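Local coordinates for periplasmic binding protein/LacI transcriptional regulator (Burkholderia multivorans, PDB 4YLE) that probably binds a sugar or similar small solute in the periplasm and delivers it to an ABC transporter, at residues A[70-75]-A[79-84]; A[84-89]-A[110-115]; A[176-181]-A[203-208]. All blocks are in the same frame, centred on the assembly; numbering follows the deposited sequence.

Following the chain from the N terminus, interaction 1 comes first: it closes the short loop between edge strand 66-72 and helix 78-90. Interaction 2 picks up on the same helix, shares Ile-84, and closes a longer loop that passes through strand 95-98 before returning as helix 107-115. Both belong to the N-terminal lobe. Interaction 3 lies in the other lobe, where it closes the excursion from helix 177-193 through strand 196-202 to the turn before helix 207-220. The three follow in series, so none nests or crosses. Interactions 1 and 3 nevertheless meet between the lobes, where Glu-75 N probably bonds to Glu-206 OE2.

Interaction 1 (A[70-75]-A[79-84]); sequences NGIKDE and ANQIRI
Strand 70-72 and helix 79-84 run nearly antiparallel, with short-segment axes 8.2 Å apart at closest and 161° between their directions, so that Ile-72 lies beside Gln-81 and Asn-70 beside Ile-84. This is the beta-alpha turn of a Rossmann-like lobe: edge strand 66-72 ends, the chain reverses, and helix 78-90 packs back over the sheet. Ile-72 reaches the helix with its branch methyl. With chi1 at 50°, CG1 stands between the backbone N and the carbonyl carbon, and CG2 is turned onto the first helical turns, where it lies 3.6 Å from Gln-81 N. The same Ile-72 CG2 comes 3.8 Å from Asn-80 ND2 and 3.7 Å from Ile-84 CD1, so one methyl touches three helix residues. Ile-84 contributes two branches. Ile-84 CD1 rests 3.4 Å from Gly-71 O, and Ile-84 CG2 meets Asn-70 CB at 3.7 Å. Gln-81 gives the contact only its base, with its CB against the Ile-72 methyl; its extended chain carries the amide elsewhere, to bonds with Ala-101 N through OE1 and with the carbonyls of Ala-99 and Met-39 through NE2. Nearby, Arg-83 NH2 gives Asn-80 OD1 a weak bond of 2.7 Å, bent to 119°, and one face of the guanidinium lies against Asn-80 CA, which is offset toward its rim. A water accepts from Lys-73 N and, weakly, from Asn-80 ND2, and so links strand end and helix. At the turn, Lys-73 NZ pairs with Asp-74 OD2 at 2.8 Å and with Asp-77. No hydrogen bond joins the two segments directly; they meet mainly through isoleucine methyls, while the buried Gln-81 amide is satisfied, and its rotation fixed, by backbone groups outside the contact.

Interaction 2 (A[84-89]-A[110-115]); sequences IVEQMI and VKKAVD
Glu-86 is the first residue of 84-89 to touch helix 110-115, the short segments of the two helices running almost parallel, at 9° with axes 9.8 Å apart. Its chain, extended beyond CG, crosses that of Lys-112 at about a right angle, and Glu-86 OE2 stops 3.6 Å from Lys-112 CE. The charged atoms themselves do not meet: Glu-86 OE2 and Lys-112 NZ are 4.7 Å apart, too far for a salt bridge, although the opposite charges may still attract weakly. The lysine chain is bent near its end (chi3 141°), and its ammonium turns to a water, which accepts from Lys-112 NZ at 2.9 Å and donates to the backbone carbonyl Glu-86 O, bridging the two helices. Three residues on, Ile-89 makes the apolar part of the contact. Its CD1 presses against the helix backbone, 3.4 Å from Ala-113 N, and also lies 3.7 Å from Ala-113 CB. The aliphatic stem of Lys-112 covers the same methyl, with Lys-112 CG 3.6 Å from Ile-89 CD1. Beneath this seam the two helices share strand 95-98, since Val-85 and Ala-113 both rest on Ile-96. Met-88, a selenomethionine, faces strands 34-39 and 66-72 as well as Ile-96, and Val-114 meets Leu-137 and Gln-300. The pair therefore forms neighbouring parallel helices on one face of the N-terminal lobe's sheet, connected in the chain through strand 95-98, which lies between them in sequence.

Interaction 3 (A[176-181]-A[203-208]); sequences TTNAQQ and GEWEID
Trp-205 points the benzo end of its indole at the start of helix 177-193, and one atom, CZ2, takes the closest approach of three residues. Thr-176 OG1 and Asn-178 OD1 each lie 3.6 Å from Trp-205 CZ2, both at the ring edge and near its plane, whereas Ala-179 CB comes in obliquely at 3.6 Å from the same CZ2. The Asn-178 amide is inclined 51° to the indole, so it borders the ring without stacking on it. With chi1 at 57°, Asn-178 CG sits between its own backbone N and carbonyl carbon, folding the amide back over the helix start, where OD1 receives a weak bond of 3.1 Å from Ala-179 N. The other end of this amide, ND2, makes a weak hydrogen bond to the unidentified ligand, while Thr-176, at the N-cap position of the helix, hydrogen-bonds through OG1 to Val-173 O. In a periplasmic binding protein of two lobes, this is the ligand-facing end of the C-terminal lobe, where the loop before helix 177-193 and the turn after strand 196-202 come side by side; the buried Trp-205 backs Asn-178, which contacts the ligand, consistent with a place beside the binding cleft. The indole is delivered by a type I' turn from Gly-203 to Glu-206, in which Glu-204 and Trp-205 have positive phi and Glu-206 N bonds to Gly-203 O at 3.0 Å. At the helix start, Thr-177 N bonds to Ser-103 OG and Asn-178 N to Asn-125 OD1. Glu-206, the N-cap of helix 207-220, receives the backbone N of Glu-75 on its OE2, which ties the turn to the N-terminal lobe.

Interaction 1 (A[70-75]-A[79-84])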
loop_
_atom_site.group_PDB
_atom_site.type_symbol
_atom_site.label_atom_id
_atom_site.label_comp_id
_atom_site.label_asym_id
_atom_site.label_seq_id
_atom_site.Cartn_x
_atom_site.Cartn_y
_atom_site.Cartn_z
ATOM N N ASN A 70 -9.875 0.885 -12.448
ATOM C CA ASN A 70 -9.001 -0.050 -13.146
ATOM C C ASN A 70 -7.876 -0.446 -12.237
ATOM O O ASN A 70 -7.446 0.340 -11.409
ATOM C CB ASN A 70 -8.395 0.546 -14.408
ATOM C CG ASN A 70 -9.374 0.607 -15.566
ATOM O OD1 ASN A 70 -9.780 1.687 -16.004
ATOM N ND2 ASN A 70 -9.747 -0.559 -16.080
ATOM N N GLY A 71 -7.378 -1.656 -12.454
ATOM C CA GLY A 71 -6.245 -2.174 -11.708
ATOM C C GLY A 71 -5.392 -2.966 -12.669
ATOM O O GLY A 71 -5.708 -3.042 -13.868
ATOM N N ILE A 72 -4.319 -3.548 -12.145
ATOM C CA ILE A 72 -3.378 -4.302 -12.941
ATOM C C ILE A 72 -3.354 -5.750 -12.445
ATOM O O ILE A 72 -3.901 -6.065 -11.376
ATOM C CB ILE A 72 -1.983 -3.666 -12.904
ATOM C CG1 ILE A 72 -1.537 -3.383 -11.465
ATOM C CG2 ILE A 72 -2.009 -2.368 -13.699
ATOM C CD1 ILE A 72 -0.165 -2.785 -11.348
ATOM N N LYS A 73 -2.705 -6.611 -13.214
ATOM C CA LYS A 73 -2.850 -8.050 -13.043
ATOM C C LYS A 73 -2.005 -8.603 -11.921
ATOM O O LYS A 73 -2.230 -9.737 -11.504
ATOM C CB LYS A 73 -2.490 -8.776 -14.331
ATOM C CG LYS A 73 -1.007 -8.710 -14.650
ATOM C CD LYS A 73 -0.666 -9.520 -15.910
ATOM C CE LYS A 73 0.668 -9.093 -16.505
ATOM N NZ LYS A 73 1.739 -8.828 -15.484
ATOM N N ASP A 74 -1.006 -7.826 -11.495
ATOM C CA ASP A 74 -0.182 -8.156 -10.330
ATOM C C ASP A 74 0.465 -6.873 -9.779
ATOM O O ASP A 74 0.255 -5.785 -10.299
ATOM C CB ASP A 74 0.872 -9.231 -10.671
ATOM C CG ASP A 74 1.803 -8.813 -11.783
ATOM O OD1 ASP A 74 2.392 -7.724 -11.662
ATOM O OD2 ASP A 74 1.949 -9.575 -12.771
ATOM N N GLU A 75 1.227 -6.993 -8.701
ATOM C CA GLU A 75 1.696 -5.810 -7.991
ATOM C C GLU A 75 2.884 -5.131 -8.660
ATOM O O GLU A 75 3.279 -4.040 -8.262
ATOM C CB GLU A 75 2.069 -6.188 -6.554
ATOM C CG GLU A 75 0.891 -6.732 -5.752
ATOM C CD GLU A 75 0.015 -5.650 -5.174
ATOM O OE1 GLU A 75 0.114 -4.486 -5.626
ATOM O OE2 GLU A 75 -0.776 -5.968 -4.262
ATOM N N ALA A 79 4.297 -1.363 -16.193
ATOM C CA ALA A 79 4.084 -1.048 -17.617
ATOM C C ALA A 79 2.588 -0.879 -17.950
ATOM O O ALA A 79 2.165 0.109 -18.586
ATOM C CB ALA A 79 4.710 -2.141 -18.506
ATOM N N ASN A 80 1.790 -1.846 -17.505
ATOM C CA ASN A 80 0.365 -1.805 -17.748
ATOM C C ASN A 80 -0.331 -0.688 -16.978
ATOM O O ASN A 80 -1.337 -0.151 -17.432
ATOM C CB ASN A 80 -0.303 -3.125 -17.382
ATOM C CG ASN A 80 -1.692 -3.236 -17.981
ATOM O OD1 ASN A 80 -1.902 -2.868 -19.143
ATOM N ND2 ASN A 80 -2.649 -3.709 -17.200
ATOM N N GLN A 81 0.153 -0.367 -15.787
ATOM C CA GLN A 81 -0.489 0.715 -15.058
ATOM C C GLN A 81 -0.295 1.982 -15.863
ATOM O O GLN A 81 -1.222 2.762 -16.009
ATOM C CB GLN A 81 0.068 0.885 -13.658
ATOM C CG GLN A 81 -0.879 1.732 -12.784
ATOM C CD GLN A 81 -0.361 1.940 -11.393
ATOM O OE1 GLN A 81 0.753 2.414 -11.213
ATOM N NE2 GLN A 81 -1.172 1.596 -10.386
ATOM N N ILE A 82 0.902 2.159 -16.423
ATOM C CA ILE A 82 1.174 3.345 -17.232
ATOM C C ILE A 82 0.224 3.361 -18.416
ATOM O O ILE A 82 -0.305 4.417 -18.776
ATOM C CB ILE A 82 2.650 3.396 -17.698
ATOM C CG1 ILE A 82 3.548 3.694 -16.491
ATOM C CG2 ILE A 82 2.860 4.471 -18.780
ATOM C CD1 ILE A 82 5.034 3.579 -16.735
ATOM N N ARG A 83 -0.016 2.190 -19.007
ATOM C CA ARG A 83 -0.906 2.099 -20.154
ATOM C C ARG A 83 -2.317 2.522 -19.773
ATOM O O ARG A 83 -2.991 3.214 -20.533
ATOM C CB ARG A 83 -0.904 0.684 -20.734
ATOM C CG ARG A 83 0.338 0.385 -21.571
ATOM C CD ARG A 83 0.135 -0.814 -22.482
ATOM N NE ARG A 83 -0.233 -2.016 -21.736
ATOM C CZ ARG A 83 0.631 -2.878 -21.202
ATOM N NH1 ARG A 83 1.939 -2.688 -21.311
ATOM N NH2 ARG A 83 0.181 -3.939 -20.540
ATOM N N ILE A 84 -2.752 2.119 -18.581
ATOM C CA ILE A 84 -4.080 2.465 -18.123
ATOM C C ILE A 84 -4.217 3.979 -18.018
ATOM O O ILE A 84 -5.209 4.551 -18.478
ATOM C CB ILE A 84 -4.372 1.794 -16.792
ATOM C CG1 ILE A 84 -4.553 0.298 -17.038
ATOM C CG2 ILE A 84 -5.633 2.355 -16.160
ATOM C CD1 ILE A 84 -4.504 -0.550 -15.817
HETATM O O HOH W 1 -1.807 -5.521 -15.796
#

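Interaction 2 (A[84-89]-A[110-115])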
loop_
_atom_site.group_PDB
_atom_site.type_symbol
_atom_site.label_atom_id
_atom_site.label_comp_id
_atom_site.label_asym_id
_atom_site.label_seq_id
_atom_site.Cartn_x
_atom_site.Cartn_y
_atom_site.Cartn_z
ATOM N N ILE A 84 -2.752 2.119 -18.581
ATOM C CA ILE A 84 -4.080 2.465 -18.123
ATOM C C ILE A 84 -4.217 3.979 -18.018
ATOM O O ILE A 84 -5.209 4.551 -18.478
ATOM C CB ILE A 84 -4.372 1.794 -16.792
ATOM C CG1 ILE A 84 -4.553 0.298 -17.038
ATOM C CG2 ILE A 84 -5.633 2.355 -16.160
ATOM C CD1 ILE A 84 -4.504 -0.550 -15.817
ATOM N N VAL A 85 -3.223 4.635 -17.432
ATOM C CA VAL A 85 -3.282 6.082 -17.280
ATOM C C VAL A 85 -3.314 6.748 -18.664
ATOM O O VAL A 85 -4.117 7.651 -18.891
ATOM C CB VAL A 85 -2.115 6.618 -16.443
ATOM C CG1 VAL A 85 -2.221 8.131 -16.272
ATOM C CG2 VAL A 85 -2.108 5.938 -15.052
ATOM N N GLU A 86 -2.485 6.286 -19.596
ATOM C CA GLU A 86 -2.520 6.833 -20.962
ATOM C C GLU A 86 -3.904 6.677 -21.596
ATOM O O GLU A 86 -4.404 7.595 -22.248
ATOM C CB GLU A 86 -1.439 6.172 -21.829
ATOM C CG GLU A 86 -0.055 6.532 -21.311
ATOM C CD GLU A 86 1.080 6.225 -22.268
ATOM O OE1 GLU A 86 1.152 5.082 -22.782
ATOM O OE2 GLU A 86 1.916 7.135 -22.477
ATOM N N GLN A 87 -4.544 5.538 -21.349
ATOM C CA GLN A 87 -5.887 5.274 -21.866
ATOM C C GLN A 87 -6.917 6.193 -21.189
ATOM O O GLN A 87 -7.927 6.564 -21.789
ATOM C CB GLN A 87 -6.215 3.792 -21.656
ATOM C CG GLN A 87 -7.675 3.376 -21.809
ATOM C CD GLN A 87 -7.932 2.001 -21.182
ATOM O OE1 GLN A 87 -7.031 1.152 -21.117
ATOM N NE2 GLN A 87 -9.155 1.787 -20.695
HETATM N N MSE A 88 -6.655 6.563 -19.939
HETATM C CA MSE A 88 -7.517 7.512 -19.240
HETATM C C MSE A 88 -7.345 8.917 -19.824
HETATM O O MSE A 88 -8.282 9.712 -19.823
HETATM C CB MSE A 88 -7.216 7.521 -17.730
HETATM C CG MSE A 88 -7.612 6.243 -17.006
HETATM SE SE MSE A 88 -9.490 5.709 -17.238
HETATM C CE MSE A 88 -9.292 4.265 -18.556
ATOM N N ILE A 89 -6.148 9.226 -20.316
ATOM C CA ILE A 89 -5.896 10.555 -20.880
ATOM C C ILE A 89 -6.611 10.697 -22.223
ATOM O O ILE A 89 -7.077 11.786 -22.558
ATOM C CB ILE A 89 -4.376 10.845 -21.051
ATOM C CG1 ILE A 89 -3.688 10.854 -19.683
ATOM C CG2 ILE A 89 -4.151 12.192 -21.732
ATOM C CD1 ILE A 89 -2.187 11.035 -19.684
ATOM N N VAL A 110 1.915 10.876 -15.325
ATOM C CA VAL A 110 1.197 11.865 -14.514
ATOM C C VAL A 110 1.417 13.248 -15.104
ATOM O O VAL A 110 0.474 14.023 -15.238
ATOM C CB VAL A 110 1.649 11.874 -13.041
ATOM C CG1 VAL A 110 1.115 13.104 -12.302
ATOM C CG2 VAL A 110 1.215 10.586 -12.333
ATOM N N LYS A 111 2.666 13.568 -15.417
ATOM C CA LYS A 111 2.967 14.855 -16.057
ATOM C C LYS A 111 2.125 15.030 -17.327
ATOM O O LYS A 111 1.511 16.075 -17.534
ATOM C CB LYS A 111 4.455 14.955 -16.384
ATOM N N LYS A 112 2.100 13.991 -18.157
ATOM C CA LYS A 112 1.296 13.953 -19.381
ATOM C C LYS A 112 -0.155 14.309 -19.095
ATOM O O LYS A 112 -0.747 15.153 -19.764
ATOM C CB LYS A 112 1.407 12.554 -20.005
ATOM C CG LYS A 112 0.741 12.331 -21.365
ATOM C CD LYS A 112 1.173 10.956 -21.926
ATOM C CE LYS A 112 0.046 10.204 -22.634
ATOM N NZ LYS A 112 -0.444 10.915 -23.849
ATOM N N ALA A 113 -0.712 13.672 -18.070
ATOM C CA ALA A 113 -2.083 13.917 -17.665
ATOM C C ALA A 113 -2.279 15.355 -17.212
ATOM O O ALA A 113 -3.256 15.999 -17.588
ATOM C CB ALA A 113 -2.481 12.942 -16.525
ATOM N N VAL A 114 -1.359 15.866 -16.406
ATOM C CA VAL A 114 -1.540 17.196 -15.842
ATOM C C VAL A 114 -1.440 18.239 -16.946
ATOM O O VAL A 114 -2.237 19.178 -16.992
ATOM C CB VAL A 114 -0.527 17.469 -14.711
ATOM C CG1 VAL A 114 -0.422 18.955 -14.391
ATOM C CG2 VAL A 114 -0.963 16.709 -13.461
ATOM N N ASP A 115 -0.483 18.046 -17.849
ATOM C CA ASP A 115 -0.315 18.954 -18.977
ATOM C C ASP A 115 -1.549 18.943 -19.899
ATOM O O ASP A 115 -1.775 19.899 -20.655
ATOM C CB ASP A 115 0.956 18.588 -19.767
ATOM C CG ASP A 115 2.247 18.955 -19.027
ATOM O OD1 ASP A 115 2.196 19.777 -18.086
ATOM O OD2 ASP A 115 3.322 18.434 -19.403
HETATM O O HOH W 2 -2.418 8.805 -23.948
#

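Interaction 3 (A[176-181]-A[203-208])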
loop_
_atom_site.group_PDB
_atom_site.type_symbol
_atom_site.label_atom_id
_atom_site.label_comp_id
_atom_site.label_asym_id
_atom_site.label_seq_id
_atom_site.Cartn_x
_atom_site.Cartn_y
_atom_site.Cartn_z
ATOM N N THR A 176 9.198 1.590 -3.895
ATOM C CA THR A 176 8.016 2.339 -3.494
ATOM C C THR A 176 8.255 2.983 -2.157
ATOM O O THR A 176 8.885 2.419 -1.263
ATOM C CB THR A 176 6.738 1.468 -3.439
ATOM O OG1 THR A 176 6.887 0.401 -2.486
ATOM C CG2 THR A 176 6.444 0.900 -4.799
ATOM N N THR A 177 7.750 4.199 -2.043
ATOM C CA THR A 177 7.820 4.908 -0.794
ATOM C C THR A 177 7.154 4.107 0.317
ATOM O O THR A 177 7.699 4.007 1.416
ATOM C CB THR A 177 7.170 6.289 -0.931
ATOM O OG1 THR A 177 7.782 6.963 -2.023
ATOM C CG2 THR A 177 7.336 7.095 0.343
ATOM N N ASN A 178 6.002 3.496 0.055
ATOM C CA ASN A 178 5.307 2.880 1.177
ATOM C C ASN A 178 6.038 1.630 1.653
ATOM O O ASN A 178 6.076 1.364 2.844
ATOM C CB ASN A 178 3.818 2.608 0.878
ATOM C CG ASN A 178 3.565 1.752 -0.328
ATOM O OD1 ASN A 178 4.379 1.631 -1.228
ATOM N ND2 ASN A 178 2.369 1.168 -0.365
ATOM N N ALA A 179 6.672 0.906 0.740
ATOM C CA ALA A 179 7.495 -0.246 1.133
ATOM C C ALA A 179 8.661 0.192 2.017
ATOM O O ALA A 179 8.902 -0.398 3.081
ATOM C CB ALA A 179 7.992 -0.965 -0.068
ATOM N N GLN A 180 9.370 1.240 1.597
ATOM C CA GLN A 180 10.511 1.734 2.341
ATOM C C GLN A 180 10.141 2.228 3.703
ATOM O O GLN A 180 10.844 1.984 4.675
ATOM C CB GLN A 180 11.193 2.852 1.546
ATOM C CG GLN A 180 11.746 2.369 0.239
ATOM C CD GLN A 180 12.035 3.483 -0.749
ATOM O OE1 GLN A 180 11.920 4.670 -0.434
ATOM N NE2 GLN A 180 12.397 3.100 -1.966
ATOM N N GLN A 181 9.022 2.929 3.793
ATOM C CA GLN A 181 8.633 3.516 5.062
ATOM C C GLN A 181 8.112 2.465 6.028
ATOM O O GLN A 181 8.308 2.606 7.239
ATOM C CB GLN A 181 7.613 4.604 4.814
ATOM C CG GLN A 181 8.225 5.745 4.012
ATOM C CD GLN A 181 9.406 6.370 4.741
ATOM O OE1 GLN A 181 10.579 6.221 4.353
ATOM N NE2 GLN A 181 9.106 7.014 5.837
ATOM N N GLY A 203 9.526 -9.262 -0.881
ATOM C CA GLY A 203 8.579 -10.235 -1.365
ATOM C C GLY A 203 7.640 -9.616 -2.397
ATOM O O GLY A 203 6.659 -10.241 -2.765
ATOM N N GLU A 204 7.966 -8.406 -2.841
ATOM C CA GLU A 204 7.307 -7.700 -3.949
ATOM C C GLU A 204 5.770 -7.602 -3.838
ATOM O O GLU A 204 5.079 -7.551 -4.846
ATOM C CB GLU A 204 7.682 -8.373 -5.274
ATOM C CG GLU A 204 9.151 -8.141 -5.621
ATOM C CD GLU A 204 9.597 -8.998 -6.747
ATOM O OE1 GLU A 204 8.838 -9.088 -7.732
ATOM O OE2 GLU A 204 10.688 -9.593 -6.637
ATOM N N TRP A 205 5.298 -7.604 -2.597
ATOM C CA TRP A 205 3.901 -7.451 -2.203
ATOM C C TRP A 205 3.076 -8.704 -2.432
ATOM O O TRP A 205 1.861 -8.683 -2.192
ATOM C CB TRP A 205 3.206 -6.298 -2.936
ATOM C CG TRP A 205 3.727 -4.904 -2.756
ATOM C CD1 TRP A 205 4.055 -4.033 -3.746
ATOM C CD2 TRP A 205 3.902 -4.179 -1.514
ATOM N NE1 TRP A 205 4.433 -2.826 -3.214
ATOM C CE2 TRP A 205 4.339 -2.885 -1.849
ATOM C CE3 TRP A 205 3.745 -4.510 -0.166
ATOM C CZ2 TRP A 205 4.621 -1.916 -0.884
ATOM C CZ3 TRP A 205 4.005 -3.535 0.798
ATOM C CH2 TRP A 205 4.441 -2.256 0.427
ATOM N N GLU A 206 3.718 -9.777 -2.892
ATOM C CA GLU A 206 3.025 -10.989 -3.316
ATOM C C GLU A 206 3.117 -12.152 -2.317
ATOM O O GLU A 206 4.117 -12.326 -1.616
ATOM C CB GLU A 206 3.575 -11.475 -4.668
ATOM C CG GLU A 206 3.590 -10.423 -5.790
ATOM C CD GLU A 206 2.248 -10.154 -6.466
ATOM O OE1 GLU A 206 1.171 -10.617 -6.014
ATOM O OE2 GLU A 206 2.277 -9.429 -7.491
ATOM N N ILE A 207 2.072 -12.967 -2.311
ATOM C CA ILE A 207 2.011 -14.144 -1.457
ATOM C C ILE A 207 3.155 -15.097 -1.740
ATOM O O ILE A 207 3.870 -15.535 -0.817
ATOM C CB ILE A 207 0.681 -14.907 -1.642
ATOM C CG1 ILE A 207 -0.487 -14.007 -1.235
ATOM C CG2 ILE A 207 0.692 -16.196 -0.833
ATOM C CD1 ILE A 207 -1.888 -14.639 -1.451
ATOM N N ASP A 208 3.360 -15.451 -3.002
ATOM C CA ASP A 208 4.320 -16.516 -3.236
ATOM C C ASP A 208 5.764 -15.997 -3.147
ATOM O O ASP A 208 6.621 -16.690 -2.608
ATOM C CB ASP A 208 4.054 -17.243 -4.557
ATOM C CG ASP A 208 3.853 -16.325 -5.713
ATOM O OD1 ASP A 208 4.014 -15.093 -5.548
ATOM O OD2 ASP A 208 3.515 -16.857 -6.798
#